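Side-chain contact in ubiquitin-like-conjugating enzyme ATG10 (Saccharomyces cerevisiae, PDB 4EBR), which acts as an E2-like enzyme of autophagy, catalysing the conjugation of the ubiquitin-like protein ATG12 to ATG5: residues A[85-90]-A[94-99]. Numbering follows the deposited sequence.
Sequences WEEKSI and PMTKLM
Glu86 pairs with Lys97 and Lys88 with Met95 through two reciprocal sets of backbone N-H...O=C bonds, Lys88 N lying 2.8 Å from Met95 O, which define an antiparallel hairpin; the short segments' N-to-C directions lie 139° apart, so the pair is clearly twisted. On one face, Trp85 and Leu98, a non-hydrogen-bonded pair, run alongside each other: Leu98 CD2 sits 3.5 Å from the centroid of the six-membered ring and 9° off its normal, a CH-pi contact with the methyl poised above the ring. The indole reaches there with CG anti to its own carbonyl carbon (chi1 -59°), while NE1 hydrogen-bonds to OE1 of Glu66, on the neighbouring strand 63-72. With an alanine in place of the indole, Leu98 would probably lose the ring that covers it and Glu66 its N-H partner. On the other face, the aliphatic parts of Glu86 and Lys97 lie abreast, CG to CG 3.8 Å; Glu86 OE2 and Lys97 NZ stand 4.3 Å apart, too far for a salt bridge, and the ammonium makes a weak hydrogen bond to Leu98 O. Near the turn, selenomethionine Met95 crosses Ile90 at about a right angle, SE 3.7 Å from Ile90 CD1. Backbone bonding thus sets the register of this largely surface hairpin, supplemented by apolar contacts at both ends.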
ATOM      1  N   TRP A  85     -17.821 -10.963  -1.239  1.00 47.03           N
ATOM      2  CA  TRP A  85     -18.890 -11.287  -2.189  1.00 48.00           C
ATOM      3  C   TRP A  85     -20.243 -10.912  -1.601  1.00 51.15           C
ATOM      4  O   TRP A  85     -20.631 -11.421  -0.553  1.00 52.55           O
ATOM      5  CB  TRP A  85     -18.888 -12.779  -2.503  1.00 49.14           C
ATOM      6  CG  TRP A  85     -17.605 -13.283  -3.101  1.00 55.50           C
ATOM      7  CD1 TRP A  85     -16.649 -14.011  -2.476  1.00 58.31           C
ATOM      8  CD2 TRP A  85     -17.147 -13.100  -4.444  1.00 60.01           C
ATOM      9  NE1 TRP A  85     -15.618 -14.294  -3.341  1.00 57.74           N
ATOM     10  CE2 TRP A  85     -15.904 -13.746  -4.557  1.00 59.14           C
ATOM     11  CE3 TRP A  85     -17.667 -12.450  -5.562  1.00 65.72           C
ATOM     12  CZ2 TRP A  85     -15.176 -13.761  -5.733  1.00 63.98           C
ATOM     13  CZ3 TRP A  85     -16.950 -12.475  -6.728  1.00 67.50           C
ATOM     14  CH2 TRP A  85     -15.713 -13.119  -6.808  1.00 67.39           C
ATOM     15  N   GLU A  86     -20.958 -10.004  -2.245  1.00 52.00           N
ATOM     16  CA  GLU A  86     -22.285  -9.686  -1.752  1.00 57.41           C
ATOM     17  C   GLU A  86     -23.334 -10.128  -2.733  1.00 60.39           C
ATOM     18  O   GLU A  86     -23.157 -10.006  -3.937  1.00 62.61           O
ATOM     19  CB  GLU A  86     -22.446  -8.199  -1.441  1.00 61.21           C
ATOM     20  CG  GLU A  86     -22.428  -7.254  -2.621  1.00 61.95           C
ATOM     21  CD  GLU A  86     -22.700  -5.814  -2.184  1.00 65.75           C
ATOM     22  OE1 GLU A  86     -23.892  -5.452  -1.982  1.00 67.34           O
ATOM     23  OE2 GLU A  86     -21.720  -5.044  -2.030  1.00 63.70           O
ATOM     24  N   GLU A  87     -24.425 -10.678  -2.227  1.00 63.64           N
ATOM     25  CA  GLU A  87     -25.521 -11.022  -3.109  1.00 67.60           C
ATOM     26  C   GLU A  87     -26.451  -9.836  -3.133  1.00 64.67           C
ATOM     27  O   GLU A  87     -26.809  -9.308  -2.099  1.00 65.39           O
ATOM     28  CB  GLU A  87     -26.221 -12.291  -2.634  1.00 76.77           C
ATOM     29  CG  GLU A  87     -25.282 -13.497  -2.618  1.00 83.27           C
ATOM     30  CD  GLU A  87     -25.653 -14.542  -1.568  1.00 90.94           C
ATOM     31  OE1 GLU A  87     -25.003 -15.614  -1.558  1.00 92.42           O
ATOM     32  OE2 GLU A  87     -26.580 -14.294  -0.754  1.00 93.83           O
ATOM     33  N   LYS A  88     -26.797  -9.375  -4.320  1.00 64.02           N
ATOM     34  CA  LYS A  88     -27.695  -8.245  -4.426  1.00 67.93           C
ATOM     35  C   LYS A  88     -28.928  -8.748  -5.161  1.00 70.90           C
ATOM     36  O   LYS A  88     -28.880  -9.783  -5.819  1.00 72.48           O
ATOM     37  CB  LYS A  88     -27.000  -7.090  -5.156  1.00 68.78           C
ATOM     38  CG  LYS A  88     -27.554  -5.706  -4.836  1.00 74.88           C
ATOM     39  CD  LYS A  88     -26.580  -4.587  -5.255  1.00 77.07           C
ATOM     40  CE  LYS A  88     -27.090  -3.186  -4.865  1.00 81.01           C
ATOM     41  NZ  LYS A  88     -28.454  -2.852  -5.387  1.00 83.84           N
ATOM     42  N   SER A  89     -30.056  -8.075  -5.019  1.00 72.93           N
ATOM     43  CA  SER A  89     -31.219  -8.492  -5.789  1.00 72.72           C
ATOM     44  C   SER A  89     -31.458  -7.483  -6.864  1.00 72.14           C
ATOM     45  O   SER A  89     -31.807  -6.337  -6.585  1.00 76.70           O
ATOM     46  CB  SER A  89     -32.475  -8.604  -4.936  1.00 76.56           C
ATOM     47  OG  SER A  89     -33.591  -8.861  -5.785  1.00 80.09           O
ATOM     48  N   ILE A  90     -31.276  -7.925  -8.096  1.00 69.46           N
ATOM     49  CA  ILE A  90     -31.336  -7.051  -9.253  1.00 68.38           C
ATOM     50  C   ILE A  90     -32.573  -7.370 -10.091  1.00 69.51           C
ATOM     51  O   ILE A  90     -32.708  -8.459 -10.651  1.00 67.09           O
ATOM     52  CB  ILE A  90     -30.053  -7.179 -10.081  1.00 66.21           C
ATOM     53  CG1 ILE A  90     -28.857  -6.684  -9.256  1.00 67.81           C
ATOM     54  CG2 ILE A  90     -30.180  -6.399 -11.363  1.00 68.44           C
ATOM     55  CD1 ILE A  90     -27.498  -7.169  -9.740  1.00 66.02           C
ATOM     56  N   PRO A  94     -31.734 -12.769  -7.652  1.00 70.69           N
ATOM     57  CA  PRO A  94     -30.512 -12.790  -6.832  1.00 66.60           C
ATOM     58  C   PRO A  94     -29.265 -12.952  -7.697  1.00 62.32           C
ATOM     59  O   PRO A  94     -29.267 -13.805  -8.583  1.00 61.71           O
ATOM     60  CB  PRO A  94     -30.715 -14.025  -5.947  1.00 65.64           C
ATOM     61  CG  PRO A  94     -32.203 -14.170  -5.860  1.00 68.39           C
ATOM     62  CD  PRO A  94     -32.688 -13.814  -7.244  1.00 70.17           C
HETATM   63  N   MSE A  95     -28.243 -12.127  -7.453  1.00 59.02           N
HETATM   64  CA  MSE A  95     -26.988 -12.145  -8.206  1.00 55.05           C
HETATM   65  C   MSE A  95     -25.842 -11.823  -7.277  1.00 54.84           C
HETATM   66  O   MSE A  95     -26.044 -11.192  -6.246  1.00 59.40           O
HETATM   67  CB  MSE A  95     -26.996 -11.085  -9.297  1.00 55.17           C
HETATM   68  CG  MSE A  95     -28.191 -11.140 -10.225  1.00 57.90           C
HETATM   69 SE   MSE A  95     -27.917 -10.146 -11.897  1.00 86.95          SE
HETATM   70  CE  MSE A  95     -29.762 -10.215 -12.610  1.00 62.07           C
ATOM     71  N   THR A  96     -24.627 -12.211  -7.651  1.00 51.54           N
ATOM     72  CA  THR A  96     -23.476 -11.932  -6.811  1.00 50.50           C
ATOM     73  C   THR A  96     -22.553 -10.916  -7.446  1.00 48.46           C
ATOM     74  O   THR A  96     -22.422 -10.870  -8.662  1.00 46.90           O
ATOM     75  CB  THR A  96     -22.658 -13.200  -6.500  1.00 55.52           C
ATOM     76  OG1 THR A  96     -23.536 -14.233  -6.046  1.00 60.80           O
ATOM     77  CG2 THR A  96     -21.614 -12.917  -5.400  1.00 54.66           C
ATOM     78  N   LYS A  97     -21.899 -10.103  -6.617  1.00 47.90           N
ATOM     79  CA  LYS A  97     -20.871  -9.197  -7.109  1.00 45.68           C
ATOM     80  C   LYS A  97     -19.776  -9.017  -6.076  1.00 43.71           C
ATOM     81  O   LYS A  97     -20.001  -9.258  -4.888  1.00 44.07           O
ATOM     82  CB  LYS A  97     -21.489  -7.854  -7.501  1.00 46.00           C
ATOM     83  CG  LYS A  97     -21.939  -6.993  -6.355  1.00 51.56           C
ATOM     84  CD  LYS A  97     -22.816  -5.859  -6.851  1.00 60.37           C
ATOM     85  CE  LYS A  97     -22.645  -4.616  -6.003  1.00 66.09           C
ATOM     86  NZ  LYS A  97     -21.259  -4.073  -6.165  1.00 68.26           N
ATOM     87  N   LEU A  98     -18.586  -8.616  -6.521  1.00 44.45           N
ATOM     88  CA  LEU A  98     -17.562  -8.165  -5.574  1.00 48.21           C
ATOM     89  C   LEU A  98     -17.966  -6.818  -5.015  1.00 48.29           C
ATOM     90  O   LEU A  98     -18.425  -5.953  -5.761  1.00 50.78           O
ATOM     91  CB  LEU A  98     -16.188  -8.083  -6.226  1.00 55.71           C
ATOM     92  CG  LEU A  98     -15.690  -9.512  -6.446  1.00 64.28           C
ATOM     93  CD1 LEU A  98     -14.899  -9.686  -7.764  1.00 69.07           C
ATOM     94  CD2 LEU A  98     -14.905 -10.014  -5.225  1.00 63.60           C
HETATM   95  N   MSE A  99     -17.813  -6.662  -3.698  1.00 48.01           N
HETATM   96  CA  MSE A  99     -18.286  -5.484  -2.991  1.00 50.24           C
HETATM   97  C   MSE A  99     -17.340  -4.334  -3.226  1.00 62.05           C
HETATM   98  O   MSE A  99     -16.125  -4.526  -3.304  1.00 63.21           O
HETATM   99  CB  MSE A  99     -18.418  -5.771  -1.494  1.00 46.14           C
HETATM  100  CG  MSE A  99     -19.026  -4.612  -0.667  1.00 47.03           C
HETATM  101 SE   MSE A  99     -19.295  -5.020   1.261  1.00 78.96          SE
HETATM  102  CE  MSE A  99     -20.848  -6.202   1.233  1.00 68.96           C
TER